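Local coordinates for protein glycerol trinitrate reductase (Agrobacterium tumefaciens, PDB 5EPD) that probably reduces nitrate esters such as glycerol trinitrate with FMN as cofactor, as a member of the Old Yellow Enzyme family, at residues Ile145-Lys150 and Val158-Pro163. Residues are numbered along the deposited sequence; the frame is centred on the assembly and turned at random.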
# COMPACT_ATOMS: atom_id res chain seq x y z
N ILE A 145 -14.52 16.80 -7.45
CA ILE A 145 -15.56 15.80 -7.71
C ILE A 145 -15.49 14.85 -6.52
O ILE A 145 -14.46 14.21 -6.31
CB ILE A 145 -15.31 14.99 -9.00
CG1 ILE A 145 -15.00 15.90 -10.20
CG2 ILE A 145 -16.51 14.10 -9.31
CD1 ILE A 145 -14.25 15.22 -11.33
N ARG A 146 -16.57 14.78 -5.75
CA ARG A 146 -16.66 13.88 -4.61
C ARG A 146 -16.58 12.43 -5.08
O ARG A 146 -17.07 12.09 -6.16
CB ARG A 146 -17.99 14.08 -3.89
CG ARG A 146 -17.94 13.67 -2.43
CD ARG A 146 -19.26 13.96 -1.73
NE ARG A 146 -20.12 12.78 -1.65
CZ ARG A 146 -21.15 12.50 -2.44
NH1 ARG A 146 -21.50 13.31 -3.43
NH2 ARG A 146 -21.83 11.37 -2.23
N ALA A 147 -15.96 11.58 -4.27
CA ALA A 147 -16.05 10.15 -4.49
C ALA A 147 -17.37 9.64 -3.87
O ALA A 147 -17.84 10.16 -2.86
CB ALA A 147 -14.85 9.45 -3.88
N GLU A 148 -17.95 8.63 -4.52
CA GLU A 148 -19.13 7.91 -4.04
C GLU A 148 -18.75 6.72 -3.12
O GLU A 148 -19.13 5.57 -3.39
CB GLU A 148 -19.92 7.38 -5.26
CG GLU A 148 -20.40 8.45 -6.20
CD GLU A 148 -21.26 9.44 -5.47
OE1 GLU A 148 -22.39 9.06 -5.08
OE2 GLU A 148 -20.80 10.58 -5.24
N VAL A 149 -17.97 6.98 -2.06
CA VAL A 149 -17.61 5.96 -1.08
C VAL A 149 -17.68 6.51 0.34
O VAL A 149 -17.70 7.73 0.55
CB VAL A 149 -16.22 5.34 -1.35
CG1 VAL A 149 -16.09 4.89 -2.81
CG2 VAL A 149 -15.07 6.27 -0.94
N LYS A 150 -17.75 5.60 1.29
CA LYS A 150 -17.74 5.95 2.71
C LYS A 150 -16.36 5.72 3.28
O LYS A 150 -15.52 5.04 2.68
CB LYS A 150 -18.73 5.09 3.50
CG LYS A 150 -20.16 5.16 3.00
CD LYS A 150 -21.04 4.23 3.82
CE LYS A 150 -22.45 4.17 3.28
NZ LYS A 150 -23.11 5.53 3.26
N VAL A 158 -19.19 6.91 7.12
CA VAL A 158 -19.82 8.13 6.65
C VAL A 158 -19.32 8.42 5.24
O VAL A 158 -18.18 8.05 4.86
CB VAL A 158 -19.48 9.30 7.60
CG1 VAL A 158 -18.03 9.71 7.43
CG2 VAL A 158 -20.36 10.52 7.35
N ASP A 159 -20.14 9.09 4.44
CA ASP A 159 -19.69 9.49 3.10
C ASP A 159 -18.48 10.43 3.23
O ASP A 159 -18.39 11.25 4.16
CB ASP A 159 -20.81 10.17 2.32
CG ASP A 159 -22.03 9.29 2.17
OD1 ASP A 159 -21.90 8.06 2.10
OD2 ASP A 159 -23.13 9.84 2.15
N VAL A 160 -17.54 10.27 2.32
CA VAL A 160 -16.42 11.19 2.24
C VAL A 160 -16.91 12.58 1.85
O VAL A 160 -17.98 12.74 1.26
CB VAL A 160 -15.32 10.69 1.27
CG1 VAL A 160 -14.67 9.42 1.84
CG2 VAL A 160 -15.85 10.45 -0.15
N SER A 161 -16.13 13.59 2.21
CA SER A 161 -16.50 14.97 2.00
C SER A 161 -16.20 15.41 0.58
O SER A 161 -15.37 14.78 -0.11
CB SER A 161 -15.72 15.85 2.96
OG SER A 161 -15.92 15.44 4.31
N GLU A 162 -16.85 16.50 0.18
CA GLU A 162 -16.54 17.24 -1.04
C GLU A 162 -15.08 17.73 -0.99
O GLU A 162 -14.68 18.35 -0.01
CB GLU A 162 -17.45 18.47 -1.16
CG GLU A 162 -18.94 18.13 -1.28
CD GLU A 162 -19.32 17.63 -2.67
OE1 GLU A 162 -18.50 17.79 -3.60
OE2 GLU A 162 -20.45 17.07 -2.80
N PRO A 163 -14.28 17.42 -2.02
CA PRO A 163 -12.90 17.88 -1.98
C PRO A 163 -12.69 19.21 -2.70
O PRO A 163 -13.51 19.59 -3.51
CB PRO A 163 -12.17 16.78 -2.75
CG PRO A 163 -13.17 16.33 -3.78
CD PRO A 163 -14.51 16.45 -3.11
O HOH W 1 -14.56 12.68 -2.01
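Arg146 lays its side chain across the backbone of Val160 and Ser161, at the base of a two-stranded antiparallel hairpin (150-153 and 156-159) inserted between the third and fourth strands of the TIM barrel. With CG anti to the backbone N (chi1 -155°), its CD settles 3.5 Å from Val160 O, which lies at the guanidinium edge. The long aliphatic stem suits this crossing, while the charged end joins a loose network: Glu162 OE2, its carboxylate steeply turned, makes a long salt bridge with NH1, and Glu148 OE2 pairs with NH2 by charge alone.

Beta-branched Val160 offers a methyl to each of two neighbours: CG2 to the small Ala147 CB (4.0 Å), CG1 to Val149 CG2. Val160 N donates a nearly straight hydrogen bond to Val149 O (3.1 Å, 171°). Further along, towards Ile145, a water spans the gap between Ala147 N and Ser161 O; the backbones then close where Pro163, lacking an N-H, sets ring atom CD against Arg146 CA. At the hairpin's exposed foot, Lys150 and Asp159 form a non-hydrogen-bonded pair; the long, flexible lysine bends at its last torsion, bringing NZ to the short carboxylate's syn side, 3.0 Å from OD1 and 27° out of plane.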